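Local coordinates for protein Exo beta-1,2-glucooligosaccharide sophorohydrolase (non-reducing end) (Parabacteroides distasonis ATCC 8503, PDB 5Z06) that hydrolyses linear beta-1,2-glucan and beta-1,2-glucooligosaccharides of four or more units, acting as an exo-enzyme that releases sophorose from the non-reducing end, at residues Gln196-Tyr201 and Ile205-Ile210. Residues are numbered along the deposited sequence; the frame is centred on the assembly and turned at random.
Sequences QEAKAY and IDIKWI
Gln196 turns its CG beside its own backbone N (chi1 -78°), while Lys208 holds CG opposite its N (chi1 -167°); with these torsions, and the chain of Gln196 extended beyond CG, the two side chains lie side by side, pointing the same way. Both residues are partly exposed, and their flexible methylene chains suit this pairing. Ile210 crosses Gln196 at about a right angle, its CD1 3.4 Å from Gln196 CG. Replacing Gln196 by alanine removes everything beyond CB and would probably leave the Lys208 methylenes and Ile210 CD1 without this neighbour, the lysine chain freer to swing.

The backbones form an antiparallel hairpin. Gln196 and Glu197 together face Lys208 in a classic beta bulge: Gln196 N donates to Lys208 O at 2.8 Å, and Lys208 N weakly to Glu197 O at 3.3 Å. Nearer the turn, Lys199 and Asp206 form a tighter hydrogen-bonded pair, with Lys199 N to Asp206 O at 2.7 Å and Asp206 N to Lys199 O at 2.8 Å.

Ala198 and Ala200 share one face with Ile205 and Ile207. The small alanines let Ile205 spread its branches over both: CG2 lies 3.8 Å from Ala198 CB, and CG1 4.0 Å from Ala200 CB. This apolar face meets strands 254-262 and 275-278 of the second sheet of a sandwich with fibronectin type III-like topology.

Across the turn, Tyr201 CE1 comes obliquely to 3.4 Å from Asp206 OD2, ring and carboxylate planes 65° apart. Asp206 OD1 is hydrogen-bonded to Thr245 and OD2 to His204, while OD2 forms a salt bridge with Arg297; Tyr201 OH bonds to Glu293. Since Arg297 and Glu293 both belong to helix 284-297, the hairpin is tied to that helix by polar bonds and to its sister sheet by apolar packing. The partners of the buried carboxylate would probably favour its ionised form.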
loop_
_atom_site.group_PDB
_atom_site.type_symbol
_atom_site.label_atom_id
_atom_site.label_comp_id
_atom_site.label_asym_id
_atom_site.label_seq_id
_atom_site.Cartn_x
_atom_site.Cartn_y
_atom_site.Cartn_z
ATOM N N GLN A 196 -10.653 22.764 -0.251
ATOM C CA GLN A 196 -10.435 23.293 -1.592
ATOM C C GLN A 196 -11.593 22.953 -2.479
ATOM O O GLN A 196 -12.108 23.813 -3.199
ATOM C CB GLN A 196 -9.166 22.730 -2.219
ATOM C CG GLN A 196 -7.868 23.356 -1.728
ATOM C CD GLN A 196 -6.647 22.711 -2.381
ATOM O OE1 GLN A 196 -5.771 23.402 -2.898
ATOM N NE2 GLN A 196 -6.589 21.381 -2.363
ATOM N N GLU A 197 -11.981 21.686 -2.468
ATOM C CA GLU A 197 -13.122 21.270 -3.255
ATOM C C GLU A 197 -13.586 19.901 -2.886
ATOM O O GLU A 197 -12.969 19.196 -2.062
ATOM C CB GLU A 197 -12.816 21.314 -4.767
ATOM C CG GLU A 197 -13.991 21.679 -5.694
ATOM C CD GLU A 197 -15.081 22.569 -5.074
ATOM O OE1 GLU A 197 -14.836 23.775 -4.832
ATOM O OE2 GLU A 197 -16.202 22.055 -4.833
ATOM N N ALA A 198 -14.756 19.617 -3.437
ATOM C CA ALA A 198 -15.375 18.326 -3.461
ATOM C C ALA A 198 -15.324 17.954 -4.909
ATOM O O ALA A 198 -15.568 18.793 -5.780
ATOM C CB ALA A 198 -16.819 18.425 -3.015
ATOM N N LYS A 199 -14.997 16.708 -5.181
ATOM C CA LYS A 199 -15.007 16.217 -6.529
ATOM C C LYS A 199 -15.799 14.926 -6.495
ATOM O O LYS A 199 -15.397 13.953 -5.852
ATOM C CB LYS A 199 -13.561 16.065 -7.028
ATOM C CG LYS A 199 -13.384 15.510 -8.424
ATOM C CD LYS A 199 -14.225 16.144 -9.523
ATOM C CE LYS A 199 -13.982 15.399 -10.834
ATOM N NZ LYS A 199 -14.909 15.878 -11.888
ATOM N N ALA A 200 -16.962 14.945 -7.131
ATOM C CA ALA A 200 -17.820 13.779 -7.152
ATOM C C ALA A 200 -17.421 12.890 -8.298
ATOM O O ALA A 200 -16.906 13.335 -9.312
ATOM C CB ALA A 200 -19.283 14.159 -7.269
ATOM N N TYR A 201 -17.644 11.612 -8.088
ATOM C CA TYR A 201 -17.560 10.610 -9.121
ATOM C C TYR A 201 -18.905 9.888 -9.066
ATOM O O TYR A 201 -19.919 10.546 -8.816
ATOM C CB TYR A 201 -16.328 9.744 -8.859
ATOM C CG TYR A 201 -15.076 10.564 -8.996
ATOM C CD1 TYR A 201 -14.620 11.307 -7.932
ATOM C CD2 TYR A 201 -14.377 10.633 -10.206
ATOM C CE1 TYR A 201 -13.487 12.076 -8.038
ATOM C CE2 TYR A 201 -13.231 11.400 -10.327
ATOM C CZ TYR A 201 -12.795 12.112 -9.227
ATOM O OH TYR A 201 -11.684 12.907 -9.266
ATOM N N ILE A 205 -17.415 10.928 -3.267
ATOM C CA ILE A 205 -16.973 12.288 -3.353
ATOM C C ILE A 205 -15.640 12.373 -2.652
ATOM O O ILE A 205 -15.477 11.906 -1.531
ATOM C CB ILE A 205 -17.967 13.269 -2.717
ATOM C CG1 ILE A 205 -19.317 13.110 -3.409
ATOM C CG2 ILE A 205 -17.420 14.697 -2.825
ATOM C CD1 ILE A 205 -20.445 13.898 -2.793
ATOM N N ASP A 206 -14.689 12.968 -3.341
ATOM C CA ASP A 206 -13.383 13.232 -2.787
ATOM C C ASP A 206 -13.345 14.655 -2.340
ATOM O O ASP A 206 -13.650 15.552 -3.126
ATOM C CB ASP A 206 -12.314 13.022 -3.855
ATOM C CG ASP A 206 -12.018 11.573 -4.084
ATOM O OD1 ASP A 206 -11.986 10.840 -3.076
ATOM O OD2 ASP A 206 -11.796 11.182 -5.257
ATOM N N ILE A 207 -12.953 14.867 -1.092
ATOM C CA ILE A 207 -12.640 16.203 -0.639
ATOM C C ILE A 207 -11.160 16.277 -0.342
ATOM O O ILE A 207 -10.522 15.270 -0.055
ATOM C CB ILE A 207 -13.524 16.678 0.544
ATOM C CG1 ILE A 207 -13.214 15.927 1.834
ATOM C CG2 ILE A 207 -15.001 16.572 0.150
ATOM C CD1 ILE A 207 -14.061 16.350 3.034
ATOM N N LYS A 208 -10.638 17.488 -0.448
ATOM C CA LYS A 208 -9.240 17.775 -0.261
ATOM C C LYS A 208 -9.135 19.137 0.396
ATOM O O LYS A 208 -9.917 20.065 0.091
ATOM C CB LYS A 208 -8.505 17.819 -1.610
ATOM C CG LYS A 208 -6.977 17.800 -1.460
ATOM C CD LYS A 208 -6.224 18.197 -2.728
ATOM C CE LYS A 208 -4.709 18.190 -2.507
ATOM N NZ LYS A 208 -4.213 19.187 -1.517
ATOM N N TRP A 209 -8.150 19.253 1.272
ATOM C CA TRP A 209 -7.916 20.470 2.002
ATOM C C TRP A 209 -6.407 20.740 2.123
ATOM O O TRP A 209 -5.592 19.856 1.831
ATOM C CB TRP A 209 -8.605 20.383 3.367
ATOM C CG TRP A 209 -8.131 19.236 4.225
ATOM C CD1 TRP A 209 -7.014 19.216 4.987
ATOM C CD2 TRP A 209 -8.747 17.945 4.385
ATOM N NE1 TRP A 209 -6.898 18.010 5.640
ATOM C CE2 TRP A 209 -7.942 17.208 5.285
ATOM C CE3 TRP A 209 -9.904 17.346 3.873
ATOM C CZ2 TRP A 209 -8.245 15.891 5.673
ATOM C CZ3 TRP A 209 -10.214 16.040 4.267
ATOM C CH2 TRP A 209 -9.383 15.327 5.152
ATOM N N ILE A 210 -6.054 21.972 2.494
ATOM C CA ILE A 210 -4.664 22.378 2.747
ATOM C C ILE A 210 -4.631 22.780 4.206
ATOM O O ILE A 210 -5.490 23.546 4.631
ATOM C CB ILE A 210 -4.227 23.615 1.933
ATOM C CG1 ILE A 210 -4.629 23.507 0.453
ATOM C CG2 ILE A 210 -2.723 23.832 2.049
ATOM C CD1 ILE A 210 -5.333 24.762 -0.027
#